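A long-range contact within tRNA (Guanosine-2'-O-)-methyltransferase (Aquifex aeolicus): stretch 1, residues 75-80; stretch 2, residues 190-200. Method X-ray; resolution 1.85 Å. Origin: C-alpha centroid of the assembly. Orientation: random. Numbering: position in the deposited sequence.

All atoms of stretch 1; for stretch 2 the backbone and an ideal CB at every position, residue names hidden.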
ATOM      1  N   HIS A  75       5.117 -11.116  -0.759  1.00 65.91           N
ATOM      2  CA  HIS A  75       4.955 -10.704   0.631  1.00 63.54           C
ATOM      3  C   HIS A  75       6.314 -10.519   1.301  1.00 61.49           C
ATOM      4  O   HIS A  75       6.406  -9.981   2.405  1.00 60.56           O
ATOM      5  CB  HIS A  75       4.160 -11.760   1.404  1.00 65.17           C
ATOM      6  CG  HIS A  75       4.859 -13.081   1.510  1.00 66.67           C
ATOM      7  ND1 HIS A  75       5.141 -13.865   0.411  1.00 66.61           N
ATOM      8  CD2 HIS A  75       5.360 -13.742   2.581  1.00 67.31           C
ATOM      9  CE1 HIS A  75       5.786 -14.951   0.801  1.00 67.26           C
ATOM     10  NE2 HIS A  75       5.932 -14.900   2.113  1.00 67.41           N
ATOM     11  N   LYS A  76       7.367 -10.965   0.626  1.00 58.10           N
ATOM     12  CA  LYS A  76       8.712 -10.875   1.172  1.00 55.27           C
ATOM     13  C   LYS A  76       9.420  -9.543   0.950  1.00 52.33           C
ATOM     14  O   LYS A  76      10.289  -9.170   1.743  1.00 53.49           O
ATOM     15  CB  LYS A  76       9.569 -12.011   0.614  1.00 56.60           C
ATOM     16  CG  LYS A  76       9.048 -13.391   0.962  1.00 58.41           C
ATOM     17  CD  LYS A  76       9.893 -14.485   0.328  1.00 60.71           C
ATOM     18  CE  LYS A  76       9.381 -15.861   0.722  1.00 61.94           C
ATOM     19  NZ  LYS A  76       9.383 -16.041   2.202  1.00 62.99           N
ATOM     20  N   TRP A  77       9.059  -8.815  -0.107  1.00 46.38           N
ATOM     21  CA  TRP A  77       9.732  -7.547  -0.373  1.00 40.58           C
ATOM     22  C   TRP A  77       8.926  -6.280  -0.095  1.00 37.07           C
ATOM     23  O   TRP A  77       9.218  -5.213  -0.634  1.00 33.28           O
ATOM     24  CB  TRP A  77      10.291  -7.541  -1.804  1.00 43.44           C
ATOM     25  CG  TRP A  77      11.385  -8.570  -2.007  1.00 44.71           C
ATOM     26  CD1 TRP A  77      11.864  -9.451  -1.077  1.00 45.47           C
ATOM     27  CD2 TRP A  77      12.110  -8.837  -3.215  1.00 45.73           C
ATOM     28  NE1 TRP A  77      12.835 -10.250  -1.631  1.00 46.31           N
ATOM     29  CE2 TRP A  77      13.006  -9.896  -2.942  1.00 45.80           C
ATOM     30  CE3 TRP A  77      12.089  -8.287  -4.503  1.00 44.60           C
ATOM     31  CZ2 TRP A  77      13.872 -10.417  -3.910  1.00 46.12           C
ATOM     32  CZ3 TRP A  77      12.952  -8.807  -5.468  1.00 46.01           C
ATOM     33  CH2 TRP A  77      13.830  -9.860  -5.163  1.00 44.95           C
ATOM     34  N   VAL A  78       7.916  -6.411   0.757  1.00 33.07           N
ATOM     35  CA  VAL A  78       7.093  -5.286   1.183  1.00 31.51           C
ATOM     36  C   VAL A  78       7.025  -5.426   2.703  1.00 30.83           C
ATOM     37  O   VAL A  78       6.826  -6.533   3.202  1.00 29.74           O
ATOM     38  CB  VAL A  78       5.650  -5.363   0.612  1.00 32.82           C
ATOM     39  CG1 VAL A  78       4.777  -4.284   1.252  1.00 31.71           C
ATOM     40  CG2 VAL A  78       5.670  -5.177  -0.904  1.00 31.07           C
ATOM     41  N   PHE A  79       7.227  -4.330   3.434  1.00 29.68           N
ATOM     42  CA  PHE A  79       7.149  -4.382   4.895  1.00 30.81           C
ATOM     43  C   PHE A  79       5.674  -4.335   5.264  1.00 31.98           C
ATOM     44  O   PHE A  79       4.979  -3.364   4.951  1.00 30.32           O
ATOM     45  CB  PHE A  79       7.854  -3.190   5.549  1.00 33.65           C
ATOM     46  CG  PHE A  79       9.349  -3.288   5.554  1.00 36.08           C
ATOM     47  CD1 PHE A  79      10.105  -2.655   4.574  1.00 39.54           C
ATOM     48  CD2 PHE A  79      10.006  -4.005   6.550  1.00 38.64           C
ATOM     49  CE1 PHE A  79      11.498  -2.730   4.585  1.00 41.00           C
ATOM     50  CE2 PHE A  79      11.393  -4.089   6.571  1.00 41.10           C
ATOM     51  CZ  PHE A  79      12.143  -3.448   5.583  1.00 40.99           C
ATOM     52  N   ILE A  80       5.200  -5.388   5.917  1.00 31.55           N
ATOM     53  CA  ILE A  80       3.803  -5.477   6.318  1.00 32.68           C
ATOM     54  C   ILE A  80       3.741  -5.358   7.839  1.00 34.04           C
ATOM     55  O   ILE A  80       4.306  -6.180   8.559  1.00 32.35           O
ATOM     56  CB  ILE A  80       3.201  -6.819   5.845  1.00 33.70           C
ATOM     57  CG1 ILE A  80       3.438  -6.978   4.337  1.00 34.35           C
ATOM     58  CG2 ILE A  80       1.711  -6.864   6.138  1.00 34.24           C
ATOM     59  CD1 ILE A  80       3.046  -8.333   3.774  1.00 33.57           C
ATOM     60  N   UNK A 190      20.796  -1.471   4.258  1.00 30.04           N
ATOM     61  CA  UNK A 190      20.214  -1.954   5.506  1.00 32.69           C
ATOM     62  C   UNK A 190      19.126  -2.985   5.212  1.00 33.14           C
ATOM     63  O   UNK A 190      19.061  -4.039   5.847  1.00 32.79           O
ATOM     64  CB  UNK A 190      19.645  -0.792   6.322  1.00 32.69           C
ATOM     65  N   UNK A 191      18.269  -2.677   4.246  1.00 30.07           N
ATOM     66  CA  UNK A 191      17.198  -3.588   3.889  1.00 31.32           C
ATOM     67  C   UNK A 191      17.741  -4.869   3.264  1.00 32.89           C
ATOM     68  O   UNK A 191      17.279  -5.959   3.592  1.00 34.90           O
ATOM     69  CB  UNK A 191      16.223  -2.904   2.929  1.00 31.32           C
ATOM     70  N   UNK A 192      18.721  -4.746   2.374  1.00 33.36           N
ATOM     71  CA  UNK A 192      19.313  -5.926   1.745  1.00 35.17           C
ATOM     72  C   UNK A 192      19.829  -6.882   2.816  1.00 37.63           C
ATOM     73  O   UNK A 192      19.552  -8.088   2.786  1.00 37.54           O
ATOM     74  CB  UNK A 192      20.444  -5.526   0.795  1.00 35.17           C
ATOM     75  N   UNK A 193      20.587  -6.336   3.760  1.00 36.13           N
ATOM     76  CA  UNK A 193      21.144  -7.132   4.844  1.00 38.91           C
ATOM     77  C   UNK A 193      20.042  -7.764   5.686  1.00 39.00           C
ATOM     78  O   UNK A 193      20.065  -8.963   5.957  1.00 39.46           O
ATOM     79  CB  UNK A 193      22.051  -6.270   5.724  1.00 38.91           C
ATOM     80  N   UNK A 194      19.072  -6.952   6.090  1.00 41.43           N
ATOM     81  CA  UNK A 194      17.971  -7.428   6.917  1.00 43.91           C
ATOM     82  C   UNK A 194      17.158  -8.540   6.266  1.00 46.11           C
ATOM     83  O   UNK A 194      16.970  -9.607   6.852  1.00 45.44           O
ATOM     84  CB  UNK A 194      17.046  -6.259   7.259  1.00 43.91           C
ATOM     85  N   UNK A 195      16.673  -8.298   5.053  1.00 47.20           N
ATOM     86  CA  UNK A 195      15.869  -9.306   4.376  1.00 50.28           C
ATOM     87  C   UNK A 195      16.640 -10.557   3.990  1.00 51.52           C
ATOM     88  O   UNK A 195      16.080 -11.653   3.986  1.00 52.04           O
ATOM     89  CB  UNK A 195      15.242  -8.697   3.120  1.00 50.28           C
ATOM     90  N   UNK A 196      17.920 -10.404   3.674  1.00 52.58           N
ATOM     91  CA  UNK A 196      18.735 -11.559   3.321  1.00 55.12           C
ATOM     92  C   UNK A 196      18.884 -12.416   4.576  1.00 57.22           C
ATOM     93  O   UNK A 196      19.018 -13.638   4.503  1.00 57.42           O
ATOM     94  CB  UNK A 196      20.097 -11.138   2.766  1.00 55.12           C
ATOM     95  N   UNK A 197      18.852 -11.755   5.729  1.00 59.05           N
ATOM     96  CA  UNK A 197      18.980 -12.419   7.020  1.00 61.25           C
ATOM     97  C   UNK A 197      17.659 -13.064   7.438  1.00 62.34           C
ATOM     98  O   UNK A 197      17.622 -14.242   7.796  1.00 61.27           O
ATOM     99  CB  UNK A 197      19.443 -11.423   8.086  1.00 61.25           C
ATOM    100  N   UNK A 198      16.581 -12.289   7.387  1.00 63.94           N
ATOM    101  CA  UNK A 198      15.260 -12.783   7.759  1.00 66.85           C
ATOM    102  C   UNK A 198      14.784 -13.890   6.821  1.00 68.09           C
ATOM    103  O   UNK A 198      14.045 -14.784   7.234  1.00 67.96           O
ATOM    104  CB  UNK A 198      14.251 -11.633   7.762  1.00 66.85           C
ATOM    105  N   UNK A 199      15.207 -13.828   5.561  1.00 69.86           N
ATOM    106  CA  UNK A 199      14.824 -14.834   4.576  1.00 72.36           C
ATOM    107  C   UNK A 199      15.358 -16.208   4.959  1.00 73.78           C
ATOM    108  O   UNK A 199      14.728 -17.230   4.681  1.00 73.88           O
ATOM    109  CB  UNK A 199      15.332 -14.441   3.187  1.00 72.36           C
ATOM    110  N   UNK A 200      16.522 -16.226   5.600  1.00 75.32           N
ATOM    111  CA  UNK A 200      17.145 -17.474   6.022  1.00 76.62           C
ATOM    112  C   UNK A 200      16.613 -17.920   7.379  1.00 77.59           C
ATOM    113  O   UNK A 200      16.003 -18.980   7.494  1.00 78.06           O
ATOM    114  CB  UNK A 200      18.666 -17.318   6.077  1.00 76.62           C
TER

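Stretch 2 is helical, with phi between about -55° and -86° and psi between -30° and -62°, so one side of it meets stretch 1 while the other looks elsewhere.

At position 190 the ideal CB has nothing of stretch 1 within 5.5 Å and points sideways; many residues would do. It is Lys190, whose NZ comes no nearer than 5.1 Å to Phe79 CZ. Position 191 differs: CA-to-CB points toward stretch 1, and the ideal CB lies 4.9 Å from Phe79 CZ. A medium apolar side chain, such as leucine, isoleucine, valine or methionine, would suit a phenyl rim that offers no polar partner. Ile191 occupies it, chi1 and chi2 in m and t, and its CD1 rests 4.1 Å from Phe79 CE1, at the ring's edge near its plane.

Positions 192 and 193 are out of reach; they are Leu192 and Lys193.

Position 194 again points toward stretch 1, but its ideal CB finds nothing within 5.5 Å. A long, flexible chain could reach the Phe79 ring from there. Lys194 is nearly fully extended, every chi in t, and brings NZ to 4.3 Å from Phe79 CE2, oblique to the ring.

Position 195 is the centre of the contact. CA of 195 is 8.0 Å from Trp77 CA, its CB points toward stretch 1, and the ideal CB is 5.2 Å from Lys76 O. Between Trp77 and Phe79 there is room for a long, flat group; a large aromatic suits best, though leucine or methionine could fill part of the space. The residue is Trp195, chi1 m. Its CZ2 lies 3.3 Å from Phe79 CE1, over one face of the phenyl ring, and its CZ3 packs 3.8 Å from Trp77 CB. The six-membered ring runs nearly parallel to the five-membered ring of Trp77 (9°), but the two are slid apart and barely overlap. Backbone also lines the site: Lys76 O sits over one face of the indole, 3.8 Å from Trp195 CE2, and Trp77 O approaches Trp195 CH2 at 3.1 Å.

Positions 196 and 197 are out of reach and are Ala196 and Tyr197. Position 198 points toward stretch 1 but across open space; Glu198 makes no contact.

At position 199 CB points sideways with nothing within 5.5 Å, but the positive Lys76 side chain lies a little beyond; an acidic or polar residue would suit, as would many others. Asp199 places OD2 4.2 Å from Lys76 CD but 5.0 Å from Lys76 NZ, so it approaches the chain without pairing with the amine. Position 200 is out of reach and holds Val200.

Stretch 2 190-200: KILKKWAYEDV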
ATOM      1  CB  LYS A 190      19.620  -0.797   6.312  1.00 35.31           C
ATOM      2  CG  LYS A 190      19.065  -1.226   7.671  1.00 41.90           C
ATOM      3  CD  LYS A 190      18.296  -0.108   8.365  1.00 45.90           C
ATOM      4  CE  LYS A 190      16.994   0.215   7.643  1.00 49.69           C
ATOM      5  NZ  LYS A 190      16.069  -0.955   7.578  1.00 51.44           N
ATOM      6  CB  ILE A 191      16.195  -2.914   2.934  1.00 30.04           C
ATOM      7  CG1 ILE A 191      15.570  -1.703   3.636  1.00 29.65           C
ATOM      8  CG2 ILE A 191      15.124  -3.922   2.501  1.00 29.81           C
ATOM      9  CD1 ILE A 191      14.651  -0.870   2.756  1.00 32.60           C
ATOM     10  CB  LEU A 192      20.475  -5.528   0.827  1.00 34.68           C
ATOM     11  CG  LEU A 192      20.148  -4.963  -0.558  1.00 35.45           C
ATOM     12  CD1 LEU A 192      21.432  -4.536  -1.264  1.00 33.21           C
ATOM     13  CD2 LEU A 192      19.422  -6.020  -1.374  1.00 34.93           C
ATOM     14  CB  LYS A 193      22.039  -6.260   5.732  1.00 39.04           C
ATOM     15  CG  LYS A 193      23.317  -5.793   5.060  1.00 44.16           C
ATOM     16  CD  LYS A 193      24.143  -4.914   5.992  1.00 46.74           C
ATOM     17  CE  LYS A 193      25.464  -4.518   5.353  1.00 50.15           C
ATOM     18  NZ  LYS A 193      25.271  -3.711   4.117  1.00 52.80           N
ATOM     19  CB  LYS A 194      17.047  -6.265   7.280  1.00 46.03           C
ATOM     20  CG  LYS A 194      15.918  -6.642   8.229  1.00 49.29           C
ATOM     21  CD  LYS A 194      15.160  -5.407   8.707  1.00 52.50           C
ATOM     22  CE  LYS A 194      14.092  -5.774   9.731  1.00 55.17           C
ATOM     23  NZ  LYS A 194      13.405  -4.572  10.288  1.00 57.16           N
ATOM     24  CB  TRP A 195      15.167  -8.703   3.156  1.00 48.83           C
ATOM     25  CG  TRP A 195      13.989  -7.861   3.545  1.00 48.54           C
ATOM     26  CD1 TRP A 195      13.419  -7.771   4.787  1.00 48.73           C
ATOM     27  CD2 TRP A 195      13.215  -7.014   2.690  1.00 47.34           C
ATOM     28  NE1 TRP A 195      12.340  -6.923   4.755  1.00 48.81           N
ATOM     29  CE2 TRP A 195      12.191  -6.443   3.481  1.00 47.55           C
ATOM     30  CE3 TRP A 195      13.286  -6.679   1.331  1.00 47.36           C
ATOM     31  CZ2 TRP A 195      11.246  -5.556   2.957  1.00 47.59           C
ATOM     32  CZ3 TRP A 195      12.347  -5.797   0.811  1.00 46.80           C
ATOM     33  CH2 TRP A 195      11.340  -5.245   1.626  1.00 46.82           C
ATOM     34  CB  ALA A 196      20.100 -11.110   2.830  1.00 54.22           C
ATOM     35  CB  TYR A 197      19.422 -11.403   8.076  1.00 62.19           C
ATOM     36  CG  TYR A 197      19.527 -11.955   9.480  1.00 63.87           C
ATOM     37  CD1 TYR A 197      20.398 -13.002   9.779  1.00 64.03           C
ATOM     38  CD2 TYR A 197      18.768 -11.412  10.517  1.00 65.24           C
ATOM     39  CE1 TYR A 197      20.513 -13.493  11.079  1.00 65.75           C
ATOM     40  CE2 TYR A 197      18.874 -11.895  11.820  1.00 66.64           C
ATOM     41  CZ  TYR A 197      19.750 -12.934  12.094  1.00 66.51           C
ATOM     42  OH  TYR A 197      19.863 -13.404  13.383  1.00 67.77           O
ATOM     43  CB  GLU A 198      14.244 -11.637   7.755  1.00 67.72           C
ATOM     44  CG  GLU A 198      14.619 -10.480   8.664  1.00 70.23           C
ATOM     45  CD  GLU A 198      13.567  -9.387   8.680  1.00 71.86           C
ATOM     46  OE1 GLU A 198      13.166  -8.928   7.590  1.00 72.40           O
ATOM     47  OE2 GLU A 198      13.145  -8.984   9.785  1.00 73.17           O
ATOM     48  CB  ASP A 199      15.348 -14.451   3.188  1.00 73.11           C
ATOM     49  CG  ASP A 199      14.273 -13.852   2.302  1.00 74.51           C
ATOM     50  OD1 ASP A 199      13.670 -12.830   2.694  1.00 74.89           O
ATOM     51  OD2 ASP A 199      14.029 -14.407   1.209  1.00 75.29           O
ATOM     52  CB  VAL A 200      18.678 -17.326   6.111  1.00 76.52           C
ATOM     53  CG1 VAL A 200      19.308 -18.656   6.485  1.00 76.86           C
ATOM     54  CG2 VAL A 200      19.229 -16.827   4.785  1.00 76.34           C
TER
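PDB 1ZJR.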